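Local coordinates for protein 3',5'-nucleoside bisphosphate phosphatase (Chromobacterium violaceum, PDB 2YB1) that hydrolyses the 3'-phosphate of nucleoside 3',5'-bisphosphates, using three manganese ions, to give nucleoside 5'-phosphates and orthophosphate, at residues A16-A28 against E47-F59. Residues are numbered along the deposited sequence; the frame is centred on the assembly and turned at random.
Sequences ALTPTEVIDRAAA and EAAAAAARRGIPF
Ile23 points from helix 19-27 toward helix 47-54 and packs both of its branches on alanines. Ile23 CG2 lies against the backbone between Ala51 and Ala52, 3.5 Å from Ala52 N, while its CG1 meets Ala48 CB at 3.9 Å. CD1 reaches on to the ring of Phe59. With Ala48, Ala51 and Ala52 beneath Ile23, the axes of the two helical segments approach to 8.3 Å, both running the same way at 32° to each other. The pair belongs to the alternating strand-helix order of the PHP domain, a TIM-barrel relative: strand 33-36 lies between the helices in sequence, and its Leu34 touches Ile23 and Ile57. Glu47 grips the first turn of helix 19-27. Its chain leaves with CG anti to the backbone N and stays extended, crossing Pro19 so that Glu47 CD sits 3.6 Å from Pro19 CB. Glu47 OE2 then takes two hydrogen bonds from one residue, Thr20 OG1 at 2.8 Å and, from above the carboxylate plane, Thr20 N at 3.0 Å. Toward the other end, Arg55 bends at chi2 (-86°) to send NE to Asp24 OD1, a 2.9 Å salt bridge lying in the guanidinium plane; the two flat groups stand 78° apart, and a bond from NH2 to OD2 is weak. A water donates to both Asp24 OD1 and Ala51 O, and farther along helix 19-27, Ala27 CB rests on Ile57 CD1.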
loop_
_atom_site.group_PDB
_atom_site.type_symbol
_atom_site.label_atom_id
_atom_site.label_comp_id
_atom_site.label_asym_id
_atom_site.label_seq_id
_atom_site.Cartn_x
_atom_site.Cartn_y
_atom_site.Cartn_z
ATOM N N ALA A 16 -11.553 -4.458 -0.326
ATOM C CA ALA A 16 -12.905 -4.981 -0.529
ATOM C C ALA A 16 -13.944 -3.912 -0.892
ATOM O O ALA A 16 -15.018 -4.234 -1.404
ATOM C CB ALA A 16 -13.357 -5.768 0.694
ATOM N N LEU A 17 -13.626 -2.645 -0.636
ATOM C CA LEU A 17 -14.571 -1.547 -0.866
ATOM C C LEU A 17 -14.188 -0.730 -2.092
ATOM O O LEU A 17 -13.009 -0.542 -2.376
ATOM C CB LEU A 17 -14.600 -0.609 0.351
ATOM C CG LEU A 17 -15.482 -0.945 1.560
ATOM C CD1 LEU A 17 -15.409 -2.401 1.916
ATOM C CD2 LEU A 17 -15.101 -0.080 2.751
ATOM N N THR A 18 -15.180 -0.223 -2.811
ATOM C CA THR A 18 -14.891 0.680 -3.919
ATOM C C THR A 18 -14.262 1.973 -3.380
ATOM O O THR A 18 -14.338 2.269 -2.183
ATOM C CB THR A 18 -16.164 1.039 -4.715
ATOM O OG1 THR A 18 -17.044 1.803 -3.881
ATOM C CG2 THR A 18 -16.880 -0.236 -5.197
ATOM N N PRO A 19 -13.635 2.754 -4.266
ATOM C CA PRO A 19 -13.083 4.036 -3.820
ATOM C C PRO A 19 -14.148 4.885 -3.106
ATOM O O PRO A 19 -13.858 5.483 -2.076
ATOM C CB PRO A 19 -12.620 4.684 -5.136
ATOM C CG PRO A 19 -12.278 3.476 -6.029
ATOM C CD PRO A 19 -13.365 2.486 -5.697
ATOM N N THR A 20 -15.371 4.937 -3.638
ATOM C CA THR A 20 -16.421 5.714 -2.980
ATOM C C THR A 20 -16.749 5.129 -1.602
ATOM O O THR A 20 -16.841 5.859 -0.609
ATOM C CB THR A 20 -17.690 5.839 -3.848
ATOM O OG1 THR A 20 -17.404 6.658 -4.984
ATOM C CG2 THR A 20 -18.817 6.501 -3.067
ATOM N N GLU A 21 -16.892 3.809 -1.533
ATOM C CA GLU A 21 -17.272 3.160 -0.281
ATOM C C GLU A 21 -16.227 3.329 0.815
ATOM O O GLU A 21 -16.574 3.542 1.977
ATOM C CB GLU A 21 -17.544 1.671 -0.503
ATOM C CG GLU A 21 -18.805 1.390 -1.304
ATOM C CD GLU A 21 -18.926 -0.076 -1.695
ATOM O OE1 GLU A 21 -17.909 -0.799 -1.648
ATOM O OE2 GLU A 21 -20.036 -0.501 -2.050
ATOM N N VAL A 22 -14.950 3.223 0.454
ATOM C CA VAL A 22 -13.883 3.282 1.462
ATOM C C VAL A 22 -13.721 4.710 1.995
ATOM O O VAL A 22 -13.527 4.918 3.197
ATOM C CB VAL A 22 -12.542 2.665 0.948
ATOM C CG1 VAL A 22 -11.887 3.559 -0.095
ATOM C CG2 VAL A 22 -11.575 2.361 2.133
ATOM N N ILE A 23 -13.861 5.694 1.109
ATOM C CA ILE A 23 -13.852 7.100 1.530
ATOM C C ILE A 23 -15.039 7.410 2.447
ATOM O O ILE A 23 -14.887 8.077 3.479
ATOM C CB ILE A 23 -13.861 8.074 0.309
ATOM C CG1 ILE A 23 -12.564 7.944 -0.510
ATOM C CG2 ILE A 23 -14.086 9.515 0.759
ATOM C CD1 ILE A 23 -11.298 8.287 0.273
ATOM N N ASP A 24 -16.219 6.920 2.069
ATOM C CA ASP A 24 -17.426 7.116 2.870
ATOM C C ASP A 24 -17.291 6.481 4.262
ATOM O O ASP A 24 -17.765 7.037 5.254
ATOM C CB ASP A 24 -18.654 6.550 2.149
ATOM C CG ASP A 24 -19.139 7.452 1.016
ATOM O OD1 ASP A 24 -18.665 8.609 0.907
ATOM O OD2 ASP A 24 -20.001 6.999 0.232
ATOM N N ARG A 25 -16.649 5.316 4.327
ATOM C CA ARG A 25 -16.427 4.627 5.596
ATOM C C ARG A 25 -15.451 5.438 6.446
ATOM O O ARG A 25 -15.705 5.690 7.623
ATOM C CB ARG A 25 -15.885 3.214 5.362
ATOM C CG ARG A 25 -15.627 2.406 6.652
ATOM C CD ARG A 25 -15.050 1.031 6.310
ATOM N NE ARG A 25 -14.796 0.195 7.487
ATOM C CZ ARG A 25 -15.659 -0.670 8.019
ATOM N NH1 ARG A 25 -16.868 -0.827 7.495
ATOM N NH2 ARG A 25 -15.308 -1.386 9.088
ATOM N N ALA A 26 -14.342 5.862 5.842
ATOM C CA ALA A 26 -13.376 6.711 6.536
ATOM C C ALA A 26 -14.059 7.973 7.074
ATOM O O ALA A 26 -13.756 8.439 8.174
ATOM C CB ALA A 26 -12.241 7.091 5.595
ATOM N N ALA A 27 -14.995 8.509 6.297
ATOM C CA ALA A 27 -15.629 9.789 6.615
ATOM C C ALA A 27 -16.430 9.750 7.924
ATOM O O ALA A 27 -16.686 10.788 8.533
ATOM C CB ALA A 27 -16.523 10.241 5.452
ATOM N N ALA A 28 -16.842 8.560 8.347
ATOM C CA ALA A 28 -17.613 8.432 9.583
ATOM C C ALA A 28 -16.745 8.849 10.773
ATOM O O ALA A 28 -17.254 9.240 11.817
ATOM C CB ALA A 28 -18.129 7.006 9.756
ATOM N N GLU A 47 -12.164 8.877 -8.567
ATOM C CA GLU A 47 -13.384 8.576 -7.818
ATOM C C GLU A 47 -13.217 8.893 -6.323
ATOM O O GLU A 47 -14.094 9.514 -5.700
ATOM C CB GLU A 47 -13.780 7.111 -7.999
ATOM C CG GLU A 47 -15.027 6.717 -7.219
ATOM C CD GLU A 47 -15.382 5.248 -7.374
ATOM O OE1 GLU A 47 -14.943 4.615 -8.359
ATOM O OE2 GLU A 47 -16.108 4.730 -6.502
ATOM N N ALA A 48 -12.107 8.447 -5.743
ATOM C CA ALA A 48 -11.840 8.720 -4.332
ATOM C C ALA A 48 -11.808 10.224 -4.066
ATOM O O ALA A 48 -12.366 10.693 -3.075
ATOM C CB ALA A 48 -10.519 8.064 -3.879
ATOM N N ALA A 49 -11.151 10.972 -4.946
ATOM C CA ALA A 49 -11.061 12.430 -4.796
ATOM C C ALA A 49 -12.441 13.088 -4.806
ATOM O O ALA A 49 -12.738 13.968 -3.996
ATOM C CB ALA A 49 -10.161 13.039 -5.891
ATOM N N ALA A 50 -13.288 12.664 -5.730
ATOM C CA ALA A 50 -14.633 13.209 -5.815
ATOM C C ALA A 50 -15.440 12.873 -4.562
ATOM O O ALA A 50 -16.196 13.710 -4.042
ATOM C CB ALA A 50 -15.343 12.685 -7.072
ATOM N N ALA A 51 -15.292 11.637 -4.088
ATOM C CA ALA A 51 -15.996 11.194 -2.891
ATOM C C ALA A 51 -15.520 11.966 -1.653
ATOM O O ALA A 51 -16.328 12.374 -0.811
ATOM C CB ALA A 51 -15.830 9.681 -2.704
ATOM N N ALA A 52 -14.210 12.187 -1.549
ATOM C CA ALA A 52 -13.664 12.955 -0.431
ATOM C C ALA A 52 -14.142 14.418 -0.449
ATOM O O ALA A 52 -14.612 14.931 0.567
ATOM C CB ALA A 52 -12.124 12.880 -0.411
ATOM N N ALA A 53 -14.034 15.074 -1.603
ATOM C CA ALA A 53 -14.445 16.472 -1.729
ATOM C C ALA A 53 -15.919 16.639 -1.367
ATOM O O ALA A 53 -16.299 17.593 -0.682
ATOM C CB ALA A 53 -14.179 16.986 -3.142
ATOM N N ARG A 54 -16.747 15.704 -1.825
ATOM C CA ARG A 54 -18.179 15.766 -1.547
ATOM C C ARG A 54 -18.478 15.732 -0.046
ATOM O O ARG A 54 -19.483 16.276 0.391
ATOM C CB ARG A 54 -18.920 14.627 -2.247
ATOM C CG ARG A 54 -20.399 14.586 -1.922
ATOM C CD ARG A 54 -21.109 13.510 -2.715
ATOM N NE ARG A 54 -22.556 13.621 -2.556
ATOM C CZ ARG A 54 -23.269 12.896 -1.704
ATOM N NH1 ARG A 54 -22.672 11.990 -0.939
ATOM N NH2 ARG A 54 -24.578 13.078 -1.624
ATOM N N ARG A 55 -17.611 15.082 0.731
ATOM C CA ARG A 55 -17.795 14.959 2.182
ATOM C C ARG A 55 -17.007 16.031 2.936
ATOM O O ARG A 55 -16.976 16.035 4.173
ATOM C CB ARG A 55 -17.356 13.574 2.683
ATOM C CG ARG A 55 -18.049 12.384 2.025
ATOM C CD ARG A 55 -19.349 12.053 2.711
ATOM N NE ARG A 55 -19.967 10.872 2.103
ATOM C CZ ARG A 55 -21.267 10.592 2.148
ATOM N NH1 ARG A 55 -22.105 11.404 2.785
ATOM N NH2 ARG A 55 -21.728 9.497 1.546
ATOM N N GLY A 56 -16.354 16.919 2.195
ATOM C CA GLY A 56 -15.614 18.025 2.792
ATOM C C GLY A 56 -14.258 17.631 3.360
ATOM O O GLY A 56 -13.755 18.287 4.284
ATOM N N ILE A 57 -13.665 16.569 2.810
ATOM C CA ILE A 57 -12.412 16.004 3.333
ATOM C C ILE A 57 -11.227 16.239 2.396
ATOM O O ILE A 57 -11.234 15.764 1.255
ATOM C CB ILE A 57 -12.533 14.472 3.515
ATOM C CG1 ILE A 57 -13.737 14.113 4.400
ATOM C CG2 ILE A 57 -11.228 13.887 4.067
ATOM C CD1 ILE A 57 -14.126 12.624 4.360
ATOM N N PRO A 58 -10.194 16.955 2.877
ATOM C CA PRO A 58 -8.964 17.107 2.086
ATOM C C PRO A 58 -8.379 15.750 1.696
ATOM O O PRO A 58 -8.448 14.786 2.478
ATOM C CB PRO A 58 -8.014 17.837 3.048
ATOM C CG PRO A 58 -8.937 18.628 3.930
ATOM C CD PRO A 58 -10.134 17.714 4.143
ATOM N N PHE A 59 -7.790 15.690 0.502
ATOM C CA PHE A 59 -7.402 14.427 -0.101
ATOM C C PHE A 59 -6.060 14.564 -0.804
ATOM O O PHE A 59 -5.765 15.601 -1.404
ATOM C CB PHE A 59 -8.487 13.965 -1.101
ATOM C CG PHE A 59 -8.198 12.637 -1.750
ATOM C CD1 PHE A 59 -8.480 11.456 -1.087
ATOM C CD2 PHE A 59 -7.633 12.572 -3.024
ATOM C CE1 PHE A 59 -8.205 10.222 -1.677
ATOM C CE2 PHE A 59 -7.363 11.343 -3.623
ATOM C CZ PHE A 59 -7.645 10.169 -2.951
HETATM O O HOH W 1 -18.777 10.684 -0.987
#